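Local coordinates for protein citrinin polyketide synthase (Monascus purpureus, PDB 5MPT) that builds the polyketide precursor of the mycotoxin citrinin as a multidomain non-reducing synthase, of which this chain is the C-methyltransferase domain, at residues A20-K25 with Q189-F193; E50-H55 with V121-L125; I182-W186 with E371-L377; P207-M213 with S278-A284. One frame throughout, in Å; residues are numbered along the deposited sequence. Where two conformers were deposited one is given.

Four contacts illustrate how one domain changes its chemistry with place. Contact 4 joins two parallel strands by backbone hydrogen bonds inside the mixed sheet, and contact 3 sets helix 181-198 against strand 375-381 of that same sheet, its polar side chains satisfied close to the active site; both are buried. Contact 1, also buried, reuses helix 181-198 and packs helix 14-26 on it, mostly through aromatic rings; it touches contact 3 where Ala190, Gln189 and Phe21 meet Leu377. Contact 2 stands apart, its centre about 37 Å from that of contact 1: a partly buried pairing of helices 40-62 and 121-131, away from the catalytic residues, without a hydrogen bond between its segments.

Contact 1: A20-K25 with Q189-F193; sequences AFRIAK and QAEFF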
loop_
_atom_site.group_PDB
_atom_site.type_symbol
_atom_site.label_atom_id
_atom_site.label_comp_id
_atom_site.label_asym_id
_atom_site.label_seq_id
_atom_site.Cartn_x
_atom_site.Cartn_y
_atom_site.Cartn_z
ATOM N N ALA A 20 12.415 20.865 2.411
ATOM C CA ALA A 20 11.613 20.023 3.289
ATOM C C ALA A 20 11.799 18.545 2.968
ATOM O O ALA A 20 11.895 17.712 3.880
ATOM C CB ALA A 20 10.138 20.396 3.224
ATOM N N PHE A 21 11.808 18.178 1.682
ATOM C CA PHE A 21 11.935 16.759 1.369
ATOM C C PHE A 21 13.288 16.222 1.801
ATOM O O PHE A 21 13.380 15.100 2.318
ATOM C CB PHE A 21 11.743 16.500 -0.109
ATOM C CG PHE A 21 11.554 15.021 -0.403
ATOM C CD1 PHE A 21 10.391 14.388 -0.033
ATOM C CD2 PHE A 21 12.583 14.261 -0.933
ATOM C CE1 PHE A 21 10.222 13.019 -0.233
ATOM C CE2 PHE A 21 12.424 12.880 -1.139
ATOM C CZ PHE A 21 11.233 12.271 -0.797
ATOM N N ARG A 22 14.349 17.006 1.604
ATOM C CA ARG A 22 15.666 16.535 2.002
ATOM C C ARG A 22 15.700 16.252 3.494
ATOM O O ARG A 22 16.173 15.190 3.928
ATOM C CB ARG A 22 16.743 17.541 1.623
ATOM C CG ARG A 22 18.170 17.106 2.007
ATOM C CD ARG A 22 19.165 18.251 1.816
ATOM N NE ARG A 22 18.775 19.431 2.594
ATOM C CZ ARG A 22 18.146 20.503 2.109
ATOM N NH1 ARG A 22 17.840 21.505 2.926
ATOM N NH2 ARG A 22 17.827 20.592 0.814
ATOM N N ILE A 23 15.138 17.161 4.294
ATOM C CA ILE A 23 15.098 16.964 5.744
ATOM C C ILE A 23 14.338 15.689 6.094
ATOM O O ILE A 23 14.781 14.889 6.923
ATOM C CB ILE A 23 14.477 18.190 6.428
ATOM C CG1 ILE A 23 15.466 19.350 6.394
ATOM C CG2 ILE A 23 14.123 17.883 7.855
ATOM C CD1 ILE A 23 14.845 20.707 6.714
ATOM N N ALA A 24 13.167 15.483 5.478
ATOM C CA ALA A 24 12.384 14.295 5.777
ATOM C C ALA A 24 13.136 13.037 5.351
ATOM O O ALA A 24 13.265 12.069 6.129
ATOM C CB ALA A 24 11.018 14.418 5.091
ATOM N N LYS A 25 13.727 13.084 4.153
ATOM C CA LYS A 25 14.453 11.950 3.592
ATOM C C LYS A 25 15.570 11.504 4.524
ATOM O O LYS A 25 15.744 10.306 4.772
ATOM C CB LYS A 25 15.023 12.341 2.220
ATOM C CG LYS A 25 15.834 11.223 1.534
ATOM C CD LYS A 25 16.229 11.644 0.123
ATOM C CE LYS A 25 17.062 10.591 -0.562
ATOM N NZ LYS A 25 17.486 11.025 -1.906
ATOM N N GLN A 189 6.114 10.323 8.501
ATOM C CA GLN A 189 7.189 11.032 7.818
ATOM C C GLN A 189 6.635 12.071 6.845
ATOM O O GLN A 189 7.181 13.171 6.709
ATOM C CB GLN A 189 8.084 10.010 7.114
ATOM C CG GLN A 189 9.274 10.643 6.444
ATOM C CD GLN A 189 10.111 9.629 5.711
ATOM O OE1 GLN A 189 9.597 8.626 5.253
ATOM N NE2 GLN A 189 11.414 9.888 5.587
ATOM N N ALA A 190 5.523 11.755 6.191
ATOM C CA ALA A 190 4.902 12.725 5.315
ATOM C C ALA A 190 4.375 13.913 6.098
ATOM O O ALA A 190 4.446 15.046 5.604
ATOM C CB ALA A 190 3.787 12.050 4.489
ATOM N N GLU A 191 3.822 13.687 7.295
ATOM C CA GLU A 191 3.455 14.814 8.159
ATOM C C GLU A 191 4.639 15.745 8.394
ATOM O O GLU A 191 4.506 16.961 8.302
ATOM C CB GLU A 191 2.916 14.338 9.500
ATOM C CG GLU A 191 1.649 13.503 9.424
ATOM C CD GLU A 191 1.261 13.002 10.801
ATOM O OE1 GLU A 191 1.221 11.761 10.983
ATOM O OE2 GLU A 191 1.033 13.851 11.700
ATOM N N PHE A 192 5.797 15.187 8.751
ATOM C CA PHE A 192 6.988 15.988 9.013
ATOM C C PHE A 192 7.403 16.783 7.779
ATOM O O PHE A 192 7.684 17.997 7.850
ATOM C CB PHE A 192 8.105 15.046 9.510
ATOM C CG PHE A 192 9.400 15.721 9.762
ATOM C CD1 PHE A 192 9.470 16.862 10.557
ATOM C CD2 PHE A 192 10.567 15.215 9.204
ATOM C CE1 PHE A 192 10.709 17.444 10.836
ATOM C CE2 PHE A 192 11.798 15.820 9.443
ATOM C CZ PHE A 192 11.869 16.928 10.261
ATOM N N PHE A 193 7.379 16.134 6.620
ATOM C CA PHE A 193 7.711 16.813 5.384
ATOM C C PHE A 193 6.780 18.002 5.174
ATOM O O PHE A 193 7.223 19.135 4.917
ATOM C CB PHE A 193 7.617 15.833 4.216
ATOM C CG PHE A 193 7.482 16.502 2.889
ATOM C CD1 PHE A 193 8.503 17.299 2.390
ATOM C CD2 PHE A 193 6.329 16.337 2.136
ATOM C CE1 PHE A 193 8.402 17.950 1.185
ATOM C CE2 PHE A 193 6.212 16.974 0.911
ATOM C CZ PHE A 193 7.246 17.800 0.429
#
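Ala24 and Phe193 form the apolar centre: their CA atoms are 5.3 Å apart, the closest such pair, and Ala24 CB lies 3.8 Å from Phe193 CB. One turn earlier, Ala20 CB meets Phe193 CD1 at 3.6 Å, so two small residues face the second helix, whose axis passes at 9.0 Å. Phe21 turns its edge to the face of Phe193 in a T-shaped stack, centroids 5.8 Å apart and planes at 83°. The helices run roughly antiparallel, at 146°, and together cover the sheet of the Rossmann-like methyltransferase fold, since both Phe21 and Phe193 also touch Ile379 of strand 375-381. Farther out, Phe192 CZ rests on Ile23 CG2 at 3.4 Å. The polar edge lies beyond Ala24, where Gln189 NE2 donates to Ala24 O at 2.9 Å; the same amide is hydrogen-bonded to Thr28, which follows helix 14-26. Lys25 points its CB away from the contact, and its amine forms salt bridges with Asp363 and Glu366.

Contact 2: E50-H55 with V121-L125; sequences ELCVAH and VETML
Met124, Val121 and Leu51 carry most of this interface between two helical segments, nearly antiparallel at 166°, axes 9.9 Å apart at closest approach. The backbone is regular alpha-helix, and Leu51 lies opposite Val121, CA to CA 6.2 Å. Met124 (chi1 m, chi2 and chi3 t) extends across the other helix: its SD lies 3.8 Å from Leu51 CA and 3.7 Å from Ala54 CB, its CE 3.7 Å from Glu50 CG. Val121 (m) places CG1 3.5 Å from Ala54 CB and over the face of the His55 ring (chi1 -81°, chi2 -58°), 3.9 Å from its centroid, a CH-pi contact. Leu51 (t, p) fits CD1 against Val121 CB at 3.9 Å and Met124 CB at 3.8 Å; its CD2 touches Leu125 CD1 at 4.0 Å. This antiparallel packing joins helix 40-62, in a helix-turn-helix family region, to helix 121-131; Ser143 of helix 136-146 is hydrogen-bonded to His55 NE2. No hydrogen bond links the segments, so their association rests on apolar and CH-pi contacts.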
loop_
_atom_site.group_PDB
_atom_site.type_symbol
_atom_site.label_atom_id
_atom_site.label_comp_id
_atom_site.label_asym_id
_atom_site.label_seq_id
_atom_site.Cartn_x
_atom_site.Cartn_y
_atom_site.Cartn_z
ATOM N N GLU A 50 5.600 -17.193 7.747
ATOM C CA GLU A 50 5.366 -18.545 8.246
ATOM C C GLU A 50 3.875 -18.835 8.391
ATOM O O GLU A 50 3.412 -19.945 8.096
ATOM C CB GLU A 50 6.082 -18.720 9.574
ATOM C CG GLU A 50 5.801 -20.042 10.270
ATOM C CD GLU A 50 6.568 -20.163 11.555
ATOM O OE1 GLU A 50 6.204 -19.483 12.543
ATOM O OE2 GLU A 50 7.564 -20.908 11.555
ATOM N N LEU A 51 3.124 -17.878 8.921
ATOM C CA LEU A 51 1.686 -18.047 9.063
ATOM C C LEU A 51 1.013 -18.178 7.698
ATOM O O LEU A 51 0.124 -19.015 7.515
ATOM C CB LEU A 51 1.116 -16.873 9.855
ATOM C CG LEU A 51 -0.387 -16.743 10.098
ATOM C CD1 LEU A 51 -0.901 -17.963 10.884
ATOM C CD2 LEU A 51 -0.684 -15.437 10.830
ATOM N N CYS A 52 1.429 -17.376 6.714
ATOM C CA CYS A 52 0.863 -17.528 5.376
ATOM C C CYS A 52 1.113 -18.930 4.830
ATOM O O CYS A 52 0.209 -19.580 4.267
ATOM C CB CYS A 52 1.453 -16.509 4.413
ATOM S SG CYS A 52 1.120 -14.761 4.745
ATOM N N VAL A 53 2.359 -19.383 4.935
ATOM C CA VAL A 53 2.716 -20.694 4.412
ATOM C C VAL A 53 1.884 -21.767 5.087
ATOM O O VAL A 53 1.372 -22.666 4.428
ATOM C CB VAL A 53 4.225 -20.936 4.582
ATOM C CG1 VAL A 53 4.575 -22.409 4.291
ATOM C CG2 VAL A 53 4.995 -19.973 3.665
ATOM N N ALA A 54 1.727 -21.685 6.411
ATOM C CA ALA A 54 0.920 -22.679 7.117
ATOM C C ALA A 54 -0.516 -22.664 6.626
ATOM O O ALA A 54 -1.130 -23.722 6.435
ATOM C CB ALA A 54 0.961 -22.424 8.621
ATOM N N HIS A 55 -1.067 -21.478 6.402
ATOM C CA HIS A 55 -2.414 -21.381 5.851
ATOM C C HIS A 55 -2.491 -21.994 4.461
ATOM O O HIS A 55 -3.481 -22.642 4.108
ATOM C CB HIS A 55 -2.847 -19.930 5.774
ATOM C CG HIS A 55 -3.342 -19.346 7.051
ATOM N ND1 HIS A 55 -4.399 -19.863 7.758
ATOM C CD2 HIS A 55 -2.945 -18.242 7.727
ATOM C CE1 HIS A 55 -4.642 -19.107 8.811
ATOM N NE2 HIS A 55 -3.771 -18.110 8.812
ATOM N N VAL A 121 -1.977 -22.910 12.808
ATOM C CA VAL A 121 -2.144 -21.496 12.482
ATOM C C VAL A 121 -2.788 -20.755 13.638
ATOM O O VAL A 121 -2.553 -19.556 13.816
ATOM C CB VAL A 121 -2.954 -21.317 11.192
ATOM C CG1 VAL A 121 -2.187 -21.899 10.008
ATOM C CG2 VAL A 121 -4.357 -21.962 11.297
ATOM N N GLU A 122 -3.596 -21.442 14.448
ATOM C CA GLU A 122 -4.177 -20.801 15.623
ATOM C C GLU A 122 -3.104 -20.475 16.651
ATOM O O GLU A 122 -3.104 -19.385 17.239
ATOM C CB GLU A 122 -5.250 -21.697 16.242
ATOM C CG GLU A 122 -6.515 -21.773 15.430
ATOM C CD GLU A 122 -6.524 -22.909 14.409
ATOM O OE1 GLU A 122 -5.520 -23.643 14.278
ATOM O OE2 GLU A 122 -7.547 -23.034 13.718
ATOM N N THR A 123 -2.176 -21.402 16.881
ATOM C CA THR A 123 -1.108 -21.121 17.828
ATOM C C THR A 123 -0.140 -20.067 17.274
ATOM O O THR A 123 0.315 -19.189 18.011
ATOM C CB THR A 123 -0.375 -22.405 18.180
ATOM O OG1 THR A 123 -1.330 -23.375 18.643
ATOM C CG2 THR A 123 0.657 -22.132 19.244
ATOM N N MET A 124 0.191 -20.152 15.981
ATOM C CA MET A 124 1.010 -19.131 15.328
ATOM C C MET A 124 0.422 -17.745 15.538
ATOM O O MET A 124 1.134 -16.812 15.903
ATOM C CB MET A 124 1.129 -19.407 13.819
ATOM C CG MET A 124 2.063 -20.567 13.440
ATOM S SD MET A 124 2.247 -20.829 11.654
ATOM C CE MET A 124 3.201 -22.345 11.607
ATOM N N LEU A 125 -0.867 -17.569 15.228
ATOM C CA LEU A 125 -1.470 -16.250 15.366
ATOM C C LEU A 125 -1.462 -15.796 16.818
ATOM O O LEU A 125 -1.118 -14.656 17.125
ATOM C CB LEU A 125 -2.897 -16.250 14.828
ATOM C CG LEU A 125 -3.509 -14.844 14.871
ATOM C CD1 LEU A 125 -2.772 -13.914 13.935
ATOM C CD2 LEU A 125 -4.974 -14.916 14.517
#

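Contact 3: I182-W186 with E371-L377; sequences INAVW and EANIQRL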
loop_
_atom_site.group_PDB
_atom_site.type_symbol
_atom_site.label_atom_id
_atom_site.label_comp_id
_atom_site.label_asym_id
_atom_site.label_seq_id
_atom_site.Cartn_x
_atom_site.Cartn_y
_atom_site.Cartn_z
ATOM N N ILE A 182 3.878 -0.524 9.628
ATOM C CA ILE A 182 4.334 -0.717 8.255
ATOM C C ILE A 182 3.764 0.353 7.329
ATOM O O ILE A 182 4.370 0.684 6.303
ATOM C CB ILE A 182 3.958 -2.137 7.768
ATOM C CG1 ILE A 182 4.531 -2.444 6.382
ATOM C CG2 ILE A 182 2.433 -2.317 7.669
ATOM C CD1 ILE A 182 6.010 -2.448 6.303
ATOM N N ASN A 183 2.609 0.922 7.677
ATOM C CA ASN A 183 2.065 2.080 6.981
ATOM C C ASN A 183 2.244 3.395 7.743
ATOM O O ASN A 183 2.507 4.426 7.125
ATOM C CB ASN A 183 0.584 1.872 6.714
ATOM C CG ASN A 183 0.345 0.925 5.572
ATOM O OD1 ASN A 183 0.898 1.077 4.488
ATOM N ND2 ASN A 183 -0.448 -0.087 5.818
ATOM N N ALA A 184 2.049 3.391 9.057
ATOM C CA ALA A 184 2.078 4.638 9.824
ATOM C C ALA A 184 3.428 5.328 9.758
ATOM O O ALA A 184 3.489 6.558 9.788
ATOM C CB ALA A 184 1.687 4.381 11.271
ATOM N N VAL A 185 4.513 4.571 9.640
ATOM C CA VAL A 185 5.848 5.168 9.649
ATOM C C VAL A 185 5.944 6.249 8.579
ATOM O O VAL A 185 6.350 7.395 8.844
ATOM C CB VAL A 185 6.910 4.070 9.444
ATOM C CG1 VAL A 185 8.187 4.649 8.774
ATOM C CG2 VAL A 185 7.217 3.429 10.768
ATOM N N TRP A 186 5.585 5.896 7.349
ATOM C CA TRP A 186 5.764 6.818 6.238
ATOM C C TRP A 186 4.684 7.888 6.177
ATOM O O TRP A 186 4.951 8.977 5.668
ATOM C CB TRP A 186 5.824 6.039 4.920
ATOM C CG TRP A 186 7.136 5.346 4.793
ATOM C CD1 TRP A 186 8.321 5.893 4.393
ATOM C CD2 TRP A 186 7.417 3.984 5.135
ATOM N NE1 TRP A 186 9.324 4.957 4.449
ATOM C CE2 TRP A 186 8.792 3.774 4.887
ATOM C CE3 TRP A 186 6.634 2.912 5.580
ATOM C CZ2 TRP A 186 9.405 2.561 5.105
ATOM C CZ3 TRP A 186 7.247 1.728 5.808
ATOM C CH2 TRP A 186 8.620 1.549 5.549
ATOM N N GLU A 371 13.903 -1.888 6.227
ATOM C CA GLU A 371 12.530 -1.458 6.037
ATOM C C GLU A 371 12.442 -0.230 5.157
ATOM O O GLU A 371 11.404 -0.003 4.543
ATOM C CB GLU A 371 11.885 -1.178 7.389
ATOM C CG GLU A 371 11.777 -2.383 8.303
ATOM C CD GLU A 371 13.032 -2.724 9.105
ATOM O OE1 GLU A 371 13.980 -1.889 9.248
ATOM O OE2 GLU A 371 13.053 -3.851 9.660
ATOM N N ALA A 372 13.501 0.588 5.109
ATOM C CA ALA A 372 13.521 1.750 4.223
ATOM C C ALA A 372 13.355 1.370 2.759
ATOM O O ALA A 372 13.077 2.249 1.953
ATOM C CB ALA A 372 14.826 2.546 4.424
ATOM N N ASN A 373 13.478 0.088 2.401
ATOM C CA ASN A 373 13.242 -0.368 1.037
ATOM C C ASN A 373 11.837 -0.914 0.835
ATOM O O ASN A 373 11.419 -1.123 -0.321
ATOM C CB ASN A 373 14.266 -1.439 0.643
ATOM C CG ASN A 373 15.686 -0.927 0.696
ATOM O OD1 ASN A 373 15.980 0.175 0.238
ATOM N ND2 ASN A 373 16.582 -1.717 1.295
ATOM N N ILE A 374 11.057 -1.062 1.903
ATOM C CA ILE A 374 9.761 -1.733 1.756
ATOM C C ILE A 374 8.719 -0.783 1.188
ATOM O O ILE A 374 7.970 -1.145 0.270
ATOM C CB ILE A 374 9.292 -2.334 3.090
ATOM C CG1 ILE A 374 10.292 -3.383 3.582
ATOM C CG2 ILE A 374 7.909 -2.938 2.942
ATOM C CD1 ILE A 374 10.054 -3.800 5.026
ATOM N N GLN A 375 8.598 0.402 1.775
ATOM C CA GLN A 375 7.817 1.493 1.217
ATOM C C GLN A 375 8.690 2.719 1.133
ATOM O O GLN A 375 9.682 2.862 1.847
ATOM C CB GLN A 375 6.586 1.833 2.055
ATOM C CG GLN A 375 5.808 0.593 2.473
ATOM C CD GLN A 375 4.335 0.820 2.462
ATOM O OE1 GLN A 375 3.744 1.030 1.397
ATOM N NE2 GLN A 375 3.718 0.809 3.615
ATOM N N ARG A 376 8.266 3.631 0.273
ATOM C CA ARG A 376 8.934 4.898 0.104
ATOM C C ARG A 376 7.903 5.990 -0.075
ATOM O O ARG A 376 6.834 5.771 -0.657
ATOM C CB ARG A 376 9.859 4.887 -1.100
ATOM C CG ARG A 376 10.948 3.881 -1.013
ATOM C CD ARG A 376 11.961 4.079 -2.099
ATOM N NE ARG A 376 12.784 2.898 -2.232
ATOM C CZ ARG A 376 13.904 2.661 -1.555
ATOM N NH1 ARG A 376 14.394 3.556 -0.681
ATOM N NH2 ARG A 376 14.534 1.500 -1.753
ATOM N N LEU A 377 8.241 7.190 0.406
ATOM C CA LEU A 377 7.664 8.392 -0.161
ATOM C C LEU A 377 8.438 8.730 -1.428
ATOM O O LEU A 377 9.671 8.765 -1.435
ATOM C CB LEU A 377 7.709 9.573 0.799
ATOM C CG LEU A 377 6.966 9.483 2.133
ATOM C CD1 LEU A 377 7.275 10.719 3.001
ATOM C CD2 LEU A 377 5.491 9.305 1.896
HETATM O O HOH W 1 11.561 4.533 2.610
#
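Two hydrogen bonds from a single amide dominate the polar chemistry: Gln375 NE2 donates to Ile182 O at 2.8 Å and to Asn183 OD1 at 3.0 Å, while Gln375 OE1 accepts from Asn286 and Asn183 ND2 is hydrogen-bonded to Val176 O. A water adds a bridge, accepting from Trp186 NE1 at 2.9 Å and donating to Ala372 O at 2.8 Å and Gln375 O at 2.6 Å. Aromatic packing centres on Trp186, the residue with most surface covered by this contact: Gln375 CB sits over its six-membered ring, 3.7 Å from the centroid, in a CH-pi contact. Apolar contact is slighter, with Ile182 CD1 3.9 Å from Ile374 CG2. Helix and strand 375-377 run close to parallel, at 19°, so helix 181-198 lies along the methyltransferase sheet. Asn183 is about 4 Å from catalytic Tyr177, side chain to side chain, and Gln375 about 6 Å from Glu315. The Gln375 side-chain amide and Trp186 indole NH are thus satisfied beside the active site, though Gln375 N has no partner.

Contact 4: P207-M213 with S278-A284; sequences PLRILEM and SQHIILA
Strands 208-213 and 281-284 run parallel and extended, axes 4.6 Å apart at closest approach, 22° between them; His280 (phi/psi -75/-38) makes a corner before Ile281. Ile210 pairs with Ile281, Leu211 with Ile282 and Glu212 with Leu283, CA-CA 4.7, 4.9 and 4.6 Å; Ile210, Glu212, Ile281 and Leu283 share one face, Leu211 and Ile282 the other. Leu211 N donates to Ile281 O (2.9 Å), Leu283 N to Leu211 O (3.0 Å), Met213 N to Leu283 O (2.9 Å). Arg209 O accepts from His280 N (2.8 Å) and Ile281 N (3.2 Å); Arg209 N donates to His280 ND1 (3.0 Å; chi1 m), and His280 NE2 is hydrogen-bonded to Ser10 O. Arg209 NE forms a salt bridge with Glu236; its NH1 is hydrogen-bonded to Leu7 O and a water (3.2 Å) that donates to Ser278 O (2.7 Å). In this Rossmann-like sheet the Glu212 side chain is about 5 Å from bound S-adenosylhomocysteine, its OE1 hydrogen-bonded to Tyr237 and Thr221. Strands 235-241 and 309-316 flank the pair; helix 294-304 packs on Met213 and Ile282.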
loop_
_atom_site.group_PDB
_atom_site.type_symbol
_atom_site.label_atom_id
_atom_site.label_comp_id
_atom_site.label_asym_id
_atom_site.label_seq_id
_atom_site.Cartn_x
_atom_site.Cartn_y
_atom_site.Cartn_z
ATOM N N PRO A 207 -5.133 29.953 -0.231
ATOM C CA PRO A 207 -5.054 28.575 0.260
ATOM C C PRO A 207 -4.056 27.719 -0.488
ATOM O O PRO A 207 -3.821 27.867 -1.696
ATOM C CB PRO A 207 -6.471 28.041 0.042
ATOM C CG PRO A 207 -6.943 28.797 -1.169
ATOM C CD PRO A 207 -6.306 30.160 -1.086
ATOM N N LEU A 208 -3.474 26.814 0.280
ATOM C CA LEU A 208 -2.769 25.664 -0.247
ATOM C C LEU A 208 -3.817 24.628 -0.630
ATOM O O LEU A 208 -4.689 24.285 0.176
ATOM C CB LEU A 208 -1.807 25.132 0.809
ATOM C CG LEU A 208 -0.764 24.109 0.386
ATOM C CD1 LEU A 208 0.140 24.704 -0.649
ATOM C CD2 LEU A 208 0.058 23.660 1.635
ATOM N N ARG A 209 -3.792 24.206 -1.878
ATOM C CA ARG A 209 -4.767 23.266 -2.394
ATOM C C ARG A 209 -4.129 21.893 -2.473
ATOM O O ARG A 209 -3.161 21.677 -3.217
ATOM C CB ARG A 209 -5.296 23.738 -3.749
ATOM C CG ARG A 209 -5.917 25.130 -3.642
ATOM C CD ARG A 209 -6.590 25.620 -4.932
ATOM N NE ARG A 209 -7.535 26.700 -4.619
ATOM C CZ ARG A 209 -7.495 27.931 -5.108
ATOM N NH1 ARG A 209 -6.569 28.289 -5.995
ATOM N NH2 ARG A 209 -8.417 28.807 -4.718
ATOM N N ILE A 210 -4.674 20.979 -1.684
ATOM C CA ILE A 210 -4.171 19.619 -1.532
ATOM C C ILE A 210 -5.285 18.670 -1.928
ATOM O O ILE A 210 -6.418 18.799 -1.444
ATOM C CB ILE A 210 -3.730 19.329 -0.086
ATOM C CG1 ILE A 210 -2.726 20.373 0.373
ATOM C CG2 ILE A 210 -3.196 17.884 0.013
ATOM C CD1 ILE A 210 -2.273 20.205 1.859
ATOM N N LEU A 211 -4.974 17.723 -2.805
ATOM C CA LEU A 211 -5.938 16.715 -3.222
ATOM C C LEU A 211 -5.367 15.337 -2.932
ATOM O O LEU A 211 -4.257 15.013 -3.367
ATOM C CB LEU A 211 -6.281 16.856 -4.702
ATOM C CG LEU A 211 -7.417 15.959 -5.226
ATOM C CD1 LEU A 211 -8.251 16.744 -6.252
ATOM C CD2 LEU A 211 -6.851 14.700 -5.817
ATOM N N GLU A 212 -6.127 14.527 -2.220
ATOM C CA GLU A 212 -5.718 13.170 -1.905
ATOM C C GLU A 212 -6.482 12.207 -2.804
ATOM O O GLU A 212 -7.718 12.210 -2.826
ATOM C CB GLU A 212 -5.944 12.843 -0.427
ATOM C CG GLU A 212 -5.480 11.445 -0.090
ATOM C CD GLU A 212 -5.690 11.050 1.346
ATOM O OE1 GLU A 212 -6.287 11.833 2.113
ATOM O OE2 GLU A 212 -5.284 9.919 1.683
ATOM N N MET A 213 -5.736 11.409 -3.554
ATOM C CA MET A 213 -6.327 10.353 -4.353
ATOM C C MET A 213 -6.269 9.036 -3.602
ATOM O O MET A 213 -5.399 8.812 -2.766
ATOM C CB MET A 213 -5.605 10.226 -5.686
ATOM C CG MET A 213 -5.700 11.515 -6.480
ATOM S SD MET A 213 -4.985 11.357 -8.107
ATOM C CE MET A 213 -6.021 12.469 -9.044
ATOM N N SER A 278 -4.972 22.771 -10.852
ATOM C CA SER A 278 -5.684 23.327 -9.718
ATOM C C SER A 278 -4.993 23.095 -8.394
ATOM O O SER A 278 -5.162 23.907 -7.482
ATOM C CB SER A 278 -7.099 22.765 -9.629
ATOM O OG SER A 278 -7.084 21.365 -9.463
ATOM N N GLN A 279 -4.203 22.034 -8.265
ATOM C CA GLN A 279 -3.692 21.618 -6.975
ATOM C C GLN A 279 -2.193 21.868 -6.798
ATOM O O GLN A 279 -1.400 21.661 -7.727
ATOM C CB GLN A 279 -3.955 20.112 -6.770
ATOM C CG GLN A 279 -5.351 19.674 -6.917
ATOM C CD GLN A 279 -6.320 20.364 -5.977
ATOM O OE1 GLN A 279 -6.151 20.390 -4.769
ATOM N NE2 GLN A 279 -7.355 20.942 -6.560
ATOM N N HIS A 280 -1.807 22.297 -5.586
ATOM C CA HIS A 280 -0.395 22.398 -5.200
ATOM C C HIS A 280 0.220 21.040 -4.916
ATOM O O HIS A 280 1.381 20.794 -5.267
ATOM C CB HIS A 280 -0.229 23.252 -3.938
ATOM C CG HIS A 280 -0.585 24.686 -4.139
ATOM N ND1 HIS A 280 -1.851 25.172 -3.896
ATOM C CD2 HIS A 280 0.157 25.740 -4.548
ATOM C CE1 HIS A 280 -1.873 26.470 -4.150
ATOM N NE2 HIS A 280 -0.672 26.830 -4.559
ATOM N N ILE A 281 -0.553 20.153 -4.302
ATOM C CA ILE A 281 -0.076 18.880 -3.771
ATOM C C ILE A 281 -1.097 17.807 -4.064
ATOM O O ILE A 281 -2.286 17.965 -3.756
ATOM C CB ILE A 281 0.159 18.964 -2.251
ATOM C CG1 ILE A 281 1.086 20.111 -1.928
ATOM C CG2 ILE A 281 0.685 17.656 -1.717
ATOM C CD1 ILE A 281 1.220 20.331 -0.416
ATOM N N ILE A 282 -0.643 16.706 -4.648
ATOM C CA ILE A 282 -1.436 15.492 -4.708
ATOM C C ILE A 282 -0.767 14.438 -3.840
ATOM O O ILE A 282 0.406 14.106 -4.034
ATOM C CB ILE A 282 -1.635 15.003 -6.144
ATOM C CG1 ILE A 282 -2.545 16.008 -6.830
ATOM C CG2 ILE A 282 -2.278 13.585 -6.176
ATOM C CD1 ILE A 282 -2.686 15.819 -8.269
ATOM N N LEU A 283 -1.516 13.977 -2.856
ATOM C CA LEU A 283 -1.170 12.861 -1.985
ATOM C C LEU A 283 -1.806 11.588 -2.520
ATOM O O LEU A 283 -2.958 11.621 -2.934
ATOM C CB LEU A 283 -1.675 13.144 -0.571
ATOM C CG LEU A 283 -1.088 14.362 0.146
ATOM C CD1 LEU A 283 -1.618 14.450 1.569
ATOM C CD2 LEU A 283 0.424 14.334 0.138
ATOM N N ALA A 284 -1.071 10.456 -2.485
ATOM C CA ALA A 284 -1.585 9.210 -3.071
ATOM C C ALA A 284 -0.863 8.054 -2.383
ATOM O O ALA A 284 0.281 7.737 -2.733
ATOM C CB ALA A 284 -1.388 9.181 -4.580
HETATM O O HOH W 2 -4.837 26.533 -7.999
HETATM O O HOH W 3 -8.000 20.857 -3.020
#